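Local coordinates for protein probable fimbrial chaperone YadV (Escherichia coli K-12, PDB 5GHU) that probably acts as a periplasmic chaperone that helps fold pilus subunits for fimbria assembly, and could contribute to adhesion to various surfaces, at residues 21-26 against 33-38; 51-56 against 118-123; 83-88 against 125-130; 132-137 against 159-164. All blocks are in the same frame, centred on the assembly; numbering follows the deposited sequence.

Contact 1: 21-26 against 33-38; sequences VRLENK and VQSWLD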
loop_
_atom_site.group_PDB
_atom_site.type_symbol
_atom_site.label_atom_id
_atom_site.label_comp_id
_atom_site.label_asym_id
_atom_site.label_seq_id
_atom_site.Cartn_x
_atom_site.Cartn_y
_atom_site.Cartn_z
ATOM N N VAL A 21 -2.047 -3.101 15.557
ATOM C CA VAL A 21 -0.775 -2.987 14.845
ATOM C C VAL A 21 0.298 -2.840 15.903
ATOM O O VAL A 21 0.130 -2.064 16.831
ATOM C CB VAL A 21 -0.738 -1.749 13.926
ATOM C CG1 VAL A 21 0.642 -1.595 13.298
ATOM C CG2 VAL A 21 -1.795 -1.894 12.844
ATOM N N ARG A 22 1.416 -3.529 15.740
ATOM C CA ARG A 22 2.459 -3.467 16.765
ATOM C C ARG A 22 3.632 -2.566 16.363
ATOM O O ARG A 22 4.106 -2.613 15.219
ATOM C CB ARG A 22 2.960 -4.882 17.036
ATOM C CG ARG A 22 4.053 -4.965 18.065
ATOM C CD ARG A 22 3.540 -4.651 19.466
ATOM N NE ARG A 22 4.635 -4.778 20.430
ATOM C CZ ARG A 22 4.464 -4.837 21.754
ATOM N NH1 ARG A 22 5.511 -4.952 22.573
ATOM N NH2 ARG A 22 3.234 -4.740 22.259
ATOM N N LEU A 23 4.044 -1.730 17.310
ATOM C CA LEU A 23 5.254 -0.903 17.214
ATOM C C LEU A 23 6.336 -1.447 18.155
ATOM O O LEU A 23 6.049 -1.858 19.306
ATOM C CB LEU A 23 4.949 0.533 17.601
ATOM C CG LEU A 23 3.745 1.132 16.864
ATOM C CD1 LEU A 23 3.562 2.567 17.357
ATOM C CD2 LEU A 23 3.930 1.094 15.317
ATOM N N GLU A 24 7.593 -1.351 17.717
ATOM C CA GLU A 24 8.733 -1.699 18.569
ATOM C C GLU A 24 9.779 -0.615 18.455
ATOM O O GLU A 24 10.056 -0.151 17.357
ATOM C CB GLU A 24 9.358 -3.011 18.156
ATOM C CG GLU A 24 8.423 -4.202 18.307
ATOM C CD GLU A 24 8.249 -4.613 19.786
ATOM O OE1 GLU A 24 9.151 -4.337 20.597
ATOM O OE2 GLU A 24 7.202 -5.201 20.121
ATOM N N ASN A 25 10.378 -0.254 19.577
ATOM C CA ASN A 25 11.493 0.693 19.603
ATOM C C ASN A 25 12.798 -0.088 19.593
ATOM O O ASN A 25 13.210 -0.632 20.613
ATOM C CB ASN A 25 11.390 1.601 20.822
ATOM C CG ASN A 25 12.485 2.664 20.859
ATOM O OD1 ASN A 25 13.406 2.644 20.033
ATOM N ND2 ASN A 25 12.408 3.570 21.839
ATOM N N LYS A 26 13.433 -0.169 18.432
ATOM C CA LYS A 26 14.682 -0.915 18.273
ATOM C C LYS A 26 15.892 -0.095 18.702
ATOM O O LYS A 26 17.007 -0.607 18.695
ATOM C CB LYS A 26 14.875 -1.355 16.817
ATOM C CG LYS A 26 13.739 -2.194 16.235
ATOM C CD LYS A 26 13.590 -3.542 16.936
ATOM C CE LYS A 26 14.793 -4.449 16.671
ATOM N NZ LYS A 26 14.756 -5.742 17.427
ATOM N N VAL A 33 5.940 8.674 20.694
ATOM C CA VAL A 33 5.486 8.199 19.402
ATOM C C VAL A 33 4.010 8.489 19.148
ATOM O O VAL A 33 3.150 8.131 19.940
ATOM C CB VAL A 33 5.719 6.679 19.313
ATOM C CG1 VAL A 33 5.299 6.135 17.920
ATOM C CG2 VAL A 33 7.185 6.389 19.643
ATOM N N GLN A 34 3.718 9.117 18.020
ATOM C CA GLN A 34 2.339 9.421 17.646
ATOM C C GLN A 34 1.903 8.481 16.541
ATOM O O GLN A 34 2.680 8.239 15.615
ATOM C CB GLN A 34 2.195 10.856 17.139
ATOM C CG GLN A 34 2.406 11.880 18.179
ATOM C CD GLN A 34 2.022 13.231 17.657
ATOM O OE1 GLN A 34 2.878 14.062 17.358
ATOM N NE2 GLN A 34 0.731 13.476 17.585
ATOM N N SER A 35 0.670 7.999 16.638
ATOM C CA SER A 35 0.095 7.065 15.681
ATOM C C SER A 35 -1.219 7.657 15.205
ATOM O O SER A 35 -2.024 8.093 16.033
ATOM C CB SER A 35 -0.165 5.685 16.318
ATOM O OG SER A 35 1.018 5.159 16.885
ATOM N N TRP A 36 -1.463 7.647 13.902
ATOM C CA TRP A 36 -2.766 8.059 13.416
ATOM C C TRP A 36 -3.043 7.536 12.026
ATOM O O TRP A 36 -2.123 7.087 11.309
ATOM C CB TRP A 36 -2.883 9.601 13.441
ATOM C CG TRP A 36 -2.112 10.320 12.317
ATOM C CD1 TRP A 36 -2.599 10.680 11.088
ATOM C CD2 TRP A 36 -0.741 10.770 12.343
ATOM N NE1 TRP A 36 -1.617 11.309 10.340
ATOM C CE2 TRP A 36 -0.478 11.395 11.097
ATOM C CE3 TRP A 36 0.281 10.714 13.296
ATOM C CZ2 TRP A 36 0.763 11.913 10.769
ATOM C CZ3 TRP A 36 1.512 11.264 12.978
ATOM C CH2 TRP A 36 1.737 11.877 11.719
ATOM N N LEU A 37 -4.317 7.616 11.632
ATOM C CA LEU A 37 -4.741 7.285 10.276
ATOM C C LEU A 37 -5.156 8.538 9.514
ATOM O O LEU A 37 -5.868 9.416 10.041
ATOM C CB LEU A 37 -5.906 6.301 10.308
ATOM C CG LEU A 37 -5.492 4.875 10.698
ATOM C CD1 LEU A 37 -6.623 4.118 11.364
ATOM C CD2 LEU A 37 -5.054 4.147 9.485
ATOM N N ASP A 38 -4.723 8.626 8.264
ATOM C CA ASP A 38 -5.271 9.662 7.376
ATOM C C ASP A 38 -5.376 9.184 5.917
ATOM O O ASP A 38 -5.276 7.986 5.650
ATOM C CB ASP A 38 -4.450 10.966 7.502
ATOM C CG ASP A 38 -3.004 10.828 7.045
ATOM O OD1 ASP A 38 -2.673 9.951 6.231
ATOM O OD2 ASP A 38 -2.172 11.652 7.507
#

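Contact 2: 51-56 against 118-123; sequences VPFTAT and IKLFYR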
loop_
_atom_site.group_PDB
_atom_site.type_symbol
_atom_site.label_atom_id
_atom_site.label_comp_id
_atom_site.label_asym_id
_atom_site.label_seq_id
_atom_site.Cartn_x
_atom_site.Cartn_y
_atom_site.Cartn_z
ATOM N N VAL A 51 -11.374 10.935 8.403
ATOM C CA VAL A 51 -11.200 9.477 8.360
ATOM C C VAL A 51 -11.965 8.821 9.491
ATOM O O VAL A 51 -11.845 9.219 10.639
ATOM C CB VAL A 51 -9.718 9.043 8.415
ATOM C CG1 VAL A 51 -8.958 9.643 7.254
ATOM C CG2 VAL A 51 -9.088 9.429 9.729
ATOM N N PRO A 52 -12.777 7.805 9.161
ATOM C CA PRO A 52 -13.664 7.219 10.168
ATOM C C PRO A 52 -12.941 6.149 10.990
ATOM O O PRO A 52 -13.423 5.036 11.102
ATOM C CB PRO A 52 -14.787 6.591 9.331
ATOM C CG PRO A 52 -14.093 6.212 7.991
ATOM C CD PRO A 52 -13.058 7.329 7.789
ATOM N N PHE A 53 -11.778 6.486 11.531
ATOM C CA PHE A 53 -11.025 5.549 12.369
ATOM C C PHE A 53 -10.471 6.282 13.590
ATOM O O PHE A 53 -10.275 7.488 13.559
ATOM C CB PHE A 53 -9.860 4.923 11.617
ATOM C CG PHE A 53 -10.262 4.035 10.465
ATOM C CD1 PHE A 53 -10.466 4.584 9.211
ATOM C CD2 PHE A 53 -10.451 2.659 10.649
ATOM C CE1 PHE A 53 -10.849 3.786 8.131
ATOM C CE2 PHE A 53 -10.827 1.848 9.572
ATOM C CZ PHE A 53 -11.010 2.423 8.315
ATOM N N THR A 54 -10.216 5.546 14.657
ATOM C CA THR A 54 -9.378 6.037 15.748
ATOM C C THR A 54 -8.151 5.110 15.859
ATOM O O THR A 54 -8.192 3.962 15.407
ATOM C CB THR A 54 -10.130 6.082 17.081
ATOM O OG1 THR A 54 -10.654 4.795 17.394
ATOM C CG2 THR A 54 -11.287 7.065 17.015
ATOM N N ALA A 55 -7.063 5.640 16.409
ATOM C CA ALA A 55 -5.846 4.861 16.677
ATOM C C ALA A 55 -5.481 5.149 18.100
ATOM O O ALA A 55 -5.230 6.321 18.453
ATOM C CB ALA A 55 -4.726 5.263 15.732
ATOM N N THR A 56 -5.465 4.121 18.941
ATOM C CA THR A 56 -5.209 4.373 20.345
ATOM C C THR A 56 -4.192 3.388 20.910
ATOM O O THR A 56 -4.184 2.211 20.602
ATOM C CB THR A 56 -6.500 4.327 21.153
ATOM O OG1 THR A 56 -7.095 3.044 20.991
ATOM C CG2 THR A 56 -7.466 5.392 20.648
ATOM N N ILE A 118 2.452 3.284 6.514
ATOM C CA ILE A 118 2.113 2.075 5.742
ATOM C C ILE A 118 0.652 2.114 5.376
ATOM O O ILE A 118 -0.127 2.847 5.974
ATOM C CB ILE A 118 2.365 0.743 6.508
ATOM C CG1 ILE A 118 1.493 0.643 7.759
ATOM C CG2 ILE A 118 3.842 0.558 6.817
ATOM C CD1 ILE A 118 1.668 -0.692 8.493
ATOM N N LYS A 119 0.275 1.367 4.348
ATOM C CA LYS A 119 -1.125 1.356 3.893
ATOM C C LYS A 119 -2.011 0.508 4.789
ATOM O O LYS A 119 -1.616 -0.580 5.253
ATOM C CB LYS A 119 -1.218 0.792 2.480
ATOM C CG LYS A 119 -0.537 1.703 1.456
ATOM C CD LYS A 119 -0.399 0.907 0.112
ATOM C CE LYS A 119 0.509 1.577 -0.927
ATOM N NZ LYS A 119 0.804 0.624 -2.067
ATOM N N LEU A 120 -3.225 1.009 4.976
ATOM C CA LEU A 120 -4.301 0.207 5.596
ATOM C C LEU A 120 -5.382 0.013 4.537
ATOM O O LEU A 120 -5.858 0.971 3.924
ATOM C CB LEU A 120 -4.876 0.906 6.831
ATOM C CG LEU A 120 -6.054 0.122 7.449
ATOM C CD1 LEU A 120 -6.041 0.308 9.000
ATOM C CD2 LEU A 120 -7.390 0.587 6.882
ATOM N N PHE A 121 -5.754 -1.235 4.269
ATOM C CA PHE A 121 -6.821 -1.488 3.306
ATOM C C PHE A 121 -8.051 -1.888 4.057
ATOM O O PHE A 121 -8.041 -2.939 4.750
ATOM C CB PHE A 121 -6.430 -2.612 2.306
ATOM C CG PHE A 121 -5.225 -2.268 1.470
ATOM C CD1 PHE A 121 -5.374 -1.517 0.347
ATOM C CD2 PHE A 121 -3.935 -2.697 1.826
ATOM C CE1 PHE A 121 -4.261 -1.193 -0.464
ATOM C CE2 PHE A 121 -2.791 -2.314 1.033
ATOM C CZ PHE A 121 -2.968 -1.590 -0.111
ATOM N N TYR A 122 -9.091 -1.070 3.931
ATOM C CA TYR A 122 -10.399 -1.404 4.504
ATOM C C TYR A 122 -11.142 -2.292 3.503
ATOM O O TYR A 122 -11.379 -1.881 2.349
ATOM C CB TYR A 122 -11.181 -0.116 4.812
ATOM C CG TYR A 122 -12.505 -0.445 5.466
ATOM C CD1 TYR A 122 -12.579 -0.679 6.826
ATOM C CD2 TYR A 122 -13.669 -0.466 4.710
ATOM C CE1 TYR A 122 -13.822 -0.933 7.431
ATOM C CE2 TYR A 122 -14.907 -0.683 5.307
ATOM C CZ TYR A 122 -14.963 -0.940 6.645
ATOM O OH TYR A 122 -16.211 -1.170 7.241
ATOM N N ARG A 123 -11.484 -3.538 3.928
ATOM C CA ARG A 123 -12.009 -4.535 3.013
ATOM C C ARG A 123 -13.410 -4.951 3.477
ATOM O O ARG A 123 -13.557 -5.716 4.432
ATOM C CB ARG A 123 -11.090 -5.758 2.959
ATOM C CG ARG A 123 -11.569 -6.781 1.938
ATOM C CD ARG A 123 -10.616 -7.984 1.887
ATOM N NE ARG A 123 -9.382 -7.449 1.280
ATOM C CZ ARG A 123 -8.202 -8.027 1.457
ATOM N NH1 ARG A 123 -8.105 -9.185 2.128
ATOM N NH2 ARG A 123 -7.108 -7.465 0.944
#

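Contact 3: 83-88 against 125-130; sequences DRESVF and DGLKGN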
loop_
_atom_site.group_PDB
_atom_site.type_symbol
_atom_site.label_atom_id
_atom_site.label_comp_id
_atom_site.label_asym_id
_atom_site.label_seq_id
_atom_site.Cartn_x
_atom_site.Cartn_y
_atom_site.Cartn_z
ATOM N N ASP A 83 -18.746 -1.905 -1.777
ATOM C CA ASP A 83 -18.524 -2.712 -2.965
ATOM C C ASP A 83 -17.084 -2.728 -3.436
ATOM O O ASP A 83 -16.817 -3.249 -4.501
ATOM C CB ASP A 83 -19.365 -2.181 -4.136
ATOM C CG ASP A 83 -19.002 -0.782 -4.528
ATOM O OD1 ASP A 83 -18.238 -0.050 -3.836
ATOM O OD2 ASP A 83 -19.515 -0.352 -5.602
ATOM N N ARG A 84 -16.185 -2.233 -2.598
ATOM C CA ARG A 84 -14.765 -2.180 -2.998
ATOM C C ARG A 84 -13.959 -1.829 -1.803
ATOM O O ARG A 84 -14.485 -1.311 -0.830
ATOM C CB ARG A 84 -14.576 -1.108 -4.100
ATOM C CG ARG A 84 -14.755 0.336 -3.594
ATOM C CD ARG A 84 -14.890 1.281 -4.805
ATOM N NE ARG A 84 -16.182 1.097 -5.447
ATOM C CZ ARG A 84 -16.481 1.563 -6.661
ATOM N NH1 ARG A 84 -15.555 2.233 -7.359
ATOM N NH2 ARG A 84 -17.692 1.358 -7.176
ATOM N N GLU A 85 -12.670 -2.112 -1.861
ATOM C CA GLU A 85 -11.742 -1.677 -0.815
ATOM C C GLU A 85 -11.576 -0.165 -0.816
ATOM O O GLU A 85 -11.770 0.544 -1.844
ATOM C CB GLU A 85 -10.362 -2.280 -1.066
ATOM C CG GLU A 85 -10.319 -3.800 -0.796
ATOM C CD GLU A 85 -8.876 -4.290 -0.870
ATOM O OE1 GLU A 85 -8.021 -3.810 -1.693
ATOM O OE2 GLU A 85 -8.579 -5.189 -0.058
ATOM N N SER A 86 -11.234 0.334 0.381
ATOM C CA SER A 86 -10.807 1.749 0.556
ATOM C C SER A 86 -9.429 1.741 1.180
ATOM O O SER A 86 -9.149 0.938 2.040
ATOM C CB SER A 86 -11.762 2.519 1.484
ATOM O OG SER A 86 -13.005 2.717 0.869
ATOM N N VAL A 87 -8.560 2.659 0.800
ATOM C CA VAL A 87 -7.220 2.676 1.339
ATOM C C VAL A 87 -6.991 3.940 2.179
ATOM O O VAL A 87 -7.483 5.063 1.879
ATOM C CB VAL A 87 -6.124 2.590 0.218
ATOM C CG1 VAL A 87 -6.072 3.900 -0.645
ATOM C CG2 VAL A 87 -4.749 2.257 0.819
ATOM N N PHE A 88 -6.235 3.710 3.256
ATOM C CA PHE A 88 -5.809 4.765 4.185
ATOM C C PHE A 88 -4.357 4.593 4.510
ATOM O O PHE A 88 -3.732 3.579 4.147
ATOM C CB PHE A 88 -6.677 4.751 5.470
ATOM C CG PHE A 88 -8.118 4.905 5.170
ATOM C CD1 PHE A 88 -8.906 3.805 4.846
ATOM C CD2 PHE A 88 -8.691 6.156 5.162
ATOM C CE1 PHE A 88 -10.230 3.989 4.515
ATOM C CE2 PHE A 88 -10.037 6.316 4.815
ATOM C CZ PHE A 88 -10.782 5.191 4.501
ATOM N N ASP A 125 -16.585 -7.144 3.753
ATOM C CA ASP A 125 -16.771 -8.582 3.589
ATOM C C ASP A 125 -17.577 -8.846 2.319
ATOM O O ASP A 125 -18.446 -8.033 1.952
ATOM C CB ASP A 125 -17.584 -9.131 4.757
ATOM C CG ASP A 125 -16.810 -9.256 6.060
ATOM O OD1 ASP A 125 -15.702 -8.764 6.216
ATOM O OD2 ASP A 125 -17.306 -9.926 6.948
ATOM N N GLY A 126 -17.347 -10.009 1.713
ATOM C CA GLY A 126 -18.157 -10.478 0.617
ATOM C C GLY A 126 -17.819 -9.965 -0.769
ATOM O O GLY A 126 -18.642 -10.148 -1.673
ATOM N N LEU A 127 -16.641 -9.410 -0.941
ATOM C CA LEU A 127 -16.269 -8.980 -2.290
ATOM C C LEU A 127 -16.015 -10.170 -3.207
ATOM O O LEU A 127 -15.563 -11.243 -2.761
ATOM C CB LEU A 127 -15.037 -8.113 -2.251
ATOM C CG LEU A 127 -15.192 -6.799 -1.441
ATOM C CD1 LEU A 127 -13.860 -6.092 -1.422
ATOM C CD2 LEU A 127 -16.223 -5.901 -2.104
ATOM N N LYS A 128 -16.352 -9.984 -4.485
ATOM C CA LYS A 128 -16.142 -11.017 -5.478
ATOM C C LYS A 128 -14.656 -11.328 -5.632
ATOM O O LYS A 128 -13.833 -10.424 -5.696
ATOM C CB LYS A 128 -16.694 -10.512 -6.826
ATOM C CG LYS A 128 -16.508 -11.489 -7.961
ATOM C CD LYS A 128 -16.879 -10.829 -9.284
ATOM C CE LYS A 128 -16.752 -11.826 -10.438
ATOM N NZ LYS A 128 -15.362 -12.335 -10.577
ATOM N N GLY A 129 -14.334 -12.611 -5.708
ATOM C CA GLY A 129 -12.957 -12.943 -6.023
ATOM C C GLY A 129 -12.057 -12.821 -4.806
ATOM O O GLY A 129 -12.480 -12.544 -3.675
ATOM N N ASN A 130 -10.771 -13.010 -5.058
ATOM C CA ASN A 130 -9.785 -12.970 -4.003
ATOM C C ASN A 130 -8.741 -11.912 -4.287
ATOM O O ASN A 130 -8.304 -11.773 -5.430
ATOM C CB ASN A 130 -9.085 -14.314 -3.904
ATOM C CG ASN A 130 -10.075 -15.418 -3.592
ATOM O OD1 ASN A 130 -10.858 -15.331 -2.626
ATOM N ND2 ASN A 130 -10.143 -16.397 -4.487
#

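Contact 4: 132-137 against 159-164; sequences SEAPLA and YYVSFS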
loop_
_atom_site.group_PDB
_atom_site.type_symbol
_atom_site.label_atom_id
_atom_site.label_comp_id
_atom_site.label_asym_id
_atom_site.label_seq_id
_atom_site.Cartn_x
_atom_site.Cartn_y
_atom_site.Cartn_z
ATOM N N SER A 132 -5.515 -11.758 -3.830
ATOM C CA SER A 132 -4.233 -12.174 -4.385
ATOM C C SER A 132 -4.342 -12.534 -5.865
ATOM O O SER A 132 -3.310 -12.670 -6.552
ATOM C CB SER A 132 -3.673 -13.353 -3.594
ATOM O OG SER A 132 -3.254 -12.935 -2.292
ATOM N N GLU A 133 -5.561 -12.643 -6.375
ATOM C CA GLU A 133 -5.796 -12.926 -7.775
ATOM C C GLU A 133 -6.066 -11.630 -8.589
ATOM O O GLU A 133 -6.162 -11.680 -9.832
ATOM C CB GLU A 133 -6.985 -13.892 -7.926
ATOM C CG GLU A 133 -6.674 -15.320 -7.348
ATOM C CD GLU A 133 -7.922 -16.198 -7.265
ATOM O OE1 GLU A 133 -8.776 -16.121 -8.149
ATOM O OE2 GLU A 133 -8.041 -16.945 -6.296
ATOM N N ALA A 134 -6.219 -10.509 -7.898
ATOM C CA ALA A 134 -6.535 -9.298 -8.618
ATOM C C ALA A 134 -5.378 -8.879 -9.563
ATOM O O ALA A 134 -5.659 -8.366 -10.616
ATOM C CB ALA A 134 -6.866 -8.161 -7.619
ATOM N N PRO A 135 -4.117 -9.111 -9.173
ATOM C CA PRO A 135 -3.061 -8.694 -10.127
ATOM C C PRO A 135 -3.202 -9.428 -11.448
ATOM O O PRO A 135 -2.919 -8.830 -12.518
ATOM C CB PRO A 135 -1.752 -9.073 -9.412
ATOM C CG PRO A 135 -2.118 -8.921 -7.919
ATOM C CD PRO A 135 -3.564 -9.483 -7.848
ATOM N N LEU A 136 -3.564 -10.727 -11.436
ATOM C CA LEU A 136 -3.767 -11.490 -12.672
ATOM C C LEU A 136 -4.897 -10.921 -13.515
ATOM O O LEU A 136 -4.937 -11.090 -14.727
ATOM C CB LEU A 136 -4.059 -12.984 -12.326
ATOM C CG LEU A 136 -4.642 -13.871 -13.441
ATOM C CD1 LEU A 136 -3.670 -13.994 -14.667
ATOM C CD2 LEU A 136 -5.004 -15.306 -12.916
ATOM N N ALA A 137 -5.897 -10.308 -12.840
ATOM C CA ALA A 137 -7.040 -9.753 -13.548
ATOM C C ALA A 137 -6.789 -8.431 -14.231
ATOM O O ALA A 137 -7.578 -8.037 -15.094
ATOM C CB ALA A 137 -8.211 -9.587 -12.579
ATOM N N TYR A 159 -10.561 -4.821 -5.580
ATOM C CA TYR A 159 -9.368 -4.769 -4.749
ATOM C C TYR A 159 -8.304 -3.840 -5.309
ATOM O O TYR A 159 -8.137 -3.744 -6.538
ATOM C CB TYR A 159 -8.722 -6.172 -4.633
ATOM C CG TYR A 159 -9.665 -7.218 -4.101
ATOM C CD1 TYR A 159 -9.968 -7.222 -2.738
ATOM C CD2 TYR A 159 -10.230 -8.184 -4.946
ATOM C CE1 TYR A 159 -10.833 -8.211 -2.209
ATOM C CE2 TYR A 159 -11.081 -9.214 -4.412
ATOM C CZ TYR A 159 -11.354 -9.186 -3.046
ATOM O OH TYR A 159 -12.216 -10.113 -2.446
ATOM N N TYR A 160 -7.613 -3.157 -4.418
ATOM C CA TYR A 160 -6.365 -2.516 -4.844
ATOM C C TYR A 160 -5.380 -3.562 -5.314
ATOM O O TYR A 160 -5.309 -4.696 -4.768
ATOM C CB TYR A 160 -5.699 -1.715 -3.692
ATOM C CG TYR A 160 -6.459 -0.488 -3.336
ATOM C CD1 TYR A 160 -7.578 -0.530 -2.507
ATOM C CD2 TYR A 160 -6.121 0.702 -3.913
ATOM C CE1 TYR A 160 -8.298 0.624 -2.223
ATOM C CE2 TYR A 160 -6.875 1.892 -3.620
ATOM C CZ TYR A 160 -7.941 1.799 -2.766
ATOM O OH TYR A 160 -8.677 2.951 -2.519
ATOM N N VAL A 161 -4.550 -3.140 -6.279
ATOM C CA VAL A 161 -3.315 -3.886 -6.578
ATOM C C VAL A 161 -2.126 -2.979 -6.355
ATOM O O VAL A 161 -2.089 -1.836 -6.827
ATOM C CB VAL A 161 -3.274 -4.448 -8.018
ATOM C CG1 VAL A 161 -1.899 -5.132 -8.296
ATOM C CG2 VAL A 161 -4.400 -5.492 -8.221
ATOM N N SER A 162 -1.142 -3.507 -5.589
ATOM C CA SER A 162 0.085 -2.765 -5.229
ATOM C C SER A 162 1.270 -3.551 -5.775
ATOM O O SER A 162 1.210 -4.782 -5.803
ATOM C CB SER A 162 0.240 -2.684 -3.706
ATOM O OG SER A 162 -0.848 -1.934 -3.100
ATOM N N PHE A 163 2.328 -2.848 -6.165
ATOM C CA PHE A 163 3.498 -3.546 -6.741
ATOM C C PHE A 163 4.791 -3.220 -6.022
ATOM O O PHE A 163 5.006 -2.084 -5.557
ATOM C CB PHE A 163 3.717 -3.114 -8.215
ATOM C CG PHE A 163 2.513 -3.315 -9.121
ATOM C CD1 PHE A 163 1.573 -2.312 -9.249
ATOM C CD2 PHE A 163 2.329 -4.505 -9.786
ATOM C CE1 PHE A 163 0.428 -2.488 -10.089
ATOM C CE2 PHE A 163 1.251 -4.702 -10.674
ATOM C CZ PHE A 163 0.288 -3.668 -10.830
ATOM N N SER A 164 5.713 -4.180 -6.038
ATOM C CA SER A 164 7.069 -3.840 -5.605
ATOM C C SER A 164 7.921 -3.464 -6.806
ATOM O O SER A 164 8.789 -2.618 -6.677
ATOM C CB SER A 164 7.661 -5.009 -4.835
ATOM O OG SER A 164 7.719 -6.181 -5.649
#

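Contact 1: 21-26 against 33-38
Leu-23 meets Val-33 and Ser-35 through a single methyl, CD1, and these three buried side chains make up the entire contact between 21-26 and 33-38. The two strands are not bonded to each other. The closest pair of CA atoms, those of Leu-23 and Val-33, lie 9.4 Å apart, a spacing filled by side chains as in face-to-face packing across a beta sandwich. In Leu-23, CG stands anti to the carbonyl carbon and CD1 continues anti to CA (chi2 180°), which carries that methyl furthest toward the opposing strand. It comes within 4.0 Å of Val-33 CG1, the leucine and valine passing alongside each other with their side chains running in opposite directions. The same CD1 lies 3.7 Å from Ser-35 OG, an apolar approach to a hydroxyl. The alternation of a strand sends the neighbours of Leu-23 the other way. There Arg-22 grips Glu-24 side-on: NE (2.6 Å) and NH1 (3.0 Å) both reach Glu-24 OE2, which lies close to the guanidinium plane, and they come at it from the same face of the carboxylate. Strand 19-25 is bonded to strands 3-5 and 67-74, whereas strand 31-38 runs between strands 53-62 and 86-95. Ile-5, Ile-62 and Ile-70 surround Leu-23, Ile-62 also touches Val-33, and Ile-70 reaches Ser-35, closing this part of the N-terminal domain's apolar core.

Contact 2: 51-56 against 118-123
The aromatic core of the N-terminal immunoglobulin-like domain is represented here by Phe-53, whose ring reaches across from the start of strand 53-62 to Tyr-122 and Leu-120 on strand 114-123. The backbones stay well apart, with 10.5 Å between Phe-53 CA and Tyr-122 CA, and the phenylalanine spans the interval. Its far end does the touching: CZ lies 3.8 Å from Tyr-122 CD1, and CE2 is 4.1 Å from the same atom. Tyr-122 CD1 thus sits at the rim of the Phe-53 ring, near its plane. The two rings meet obliquely, planes at 73°, centroids 6.0 Å apart. Tyr-122 holds CG anti to its backbone N (chi1 -177°), which swings the ring toward Phe-53, and the turn about CB-CG (chi2 83°) presents CD1. Leu-120, two residues earlier on the same face of the strand, adds CD2 at 4.3 Å from Phe-53 CZ. Just before Phe-53 the chain bends through an inverse gamma turn centred on Pro-52, closed by a weak bond from Phe-53 N to Val-51 O, before it enters the strand. Further aromatic rings gather round: Phe-88 on strand 86-95 and Tyr-12 on strand 9-13 meet Phe-53 edge-to-face, while Tyr-74 at the end of strand 67-74 touches both Phe-53 and Tyr-122, and Leu-72 of that strand packs on Leu-120.

Contact 3: 83-88 against 125-130
With CG anti to its carbonyl carbon (chi1 -61°) and CD1 anti to CA (chi2 176°), Leu-127 directs both methyls at the backbone of 83-85. The branches divide the work. CD2 presses on the peptide joining Asp-83 to Arg-84, 3.5 Å from Asp-83 C and 3.7 Å from Arg-84 N. CD1 lies one peptide further on, 4.2 Å from Glu-85 N and 4.3 Å from Glu-85 CG. This is plain packing of the inter-domain linker's Leu-127 against main chain that leads into strand 86-95 of the N-terminal immunoglobulin-like domain, with Glu-85 adding the base of its side chain. The side chains of Asp-83 and Arg-84 start out away from Leu-127, and their charged ends pair with each other: NE gives an almost straight bond of 2.9 Å to OD1 and NH2 one of 3.0 Å to OD2, a side-on grip that uses both carboxylate oxygens. The carboxylate of Glu-85 is held instead by Arg-123 and by the backbone N of Tyr-160. Segment 125-130 runs irregularly from strand 114-123, the antiparallel partner of 86-95, to helix 134-137; Tyr-159, in the loop ahead of strand 163-170, touches both Leu-127 and Glu-85.

Contact 4: 132-137 against 159-164
Val-161 turns its two methyls against different parts of the start of the short, weakly bonded helix at Ala-134 and Pro-135. CG2 nestles where the two residues join, 3.7 Å from Ala-134 CB and 3.8 Å from Pro-135 N. Val-161 CG1, placed anti to the backbone N (chi1 176°), instead meets Pro-135 CG, also at 3.8 Å, so that the valine lies slantwise across the pyrrolidine. CG1 has a second neighbour within its own segment, the ring of Phe-163, over one face of which it sits, offset toward the rim. Tyr-159 approaches Ala-134 with its base, CB to CB at 4.0 Å, and its phenol extends on to a hydrogen bond with Gly-129 O. Replacing Val-161 with an alanine would probably open a gap beside Pro-135 and Ala-134 and leave that face of Phe-163 without its methyl contact. Helix 134-137 is a single turn, and Pro-135 also packs on Phe-206, Ala-208 and Ile-216 of two neighbouring strands. The helix thus packs against strands 203-209 and 215-221 of the C-terminal immunoglobulin-like domain, just after the linker, in keeping with the two-domain build of PapD-like periplasmic pilus chaperones.

In the fold
Taken in order, the four contacts trace a path from the core of one domain into the next. Contacts 1 and 2, with centres about 12 Å apart, share the N-terminal sandwich, where strands 31-38 and 53-62 are neighbours. Contacts 2 and 3, centres about 14 Å apart, cross along the chain, and their strands 86-95 and 114-123 pair. Contact 4 follows in sequence, its centre about 12 Å from that of contact 3 and about 26 Å from that of contact 1, which lies on the opposite side of the chain's centre. Two bonds tie contacts 3 and 4 together, Glu-85 to Tyr-160 running from domain to domain and Gly-129 to Tyr-159 from linker to C-terminal domain.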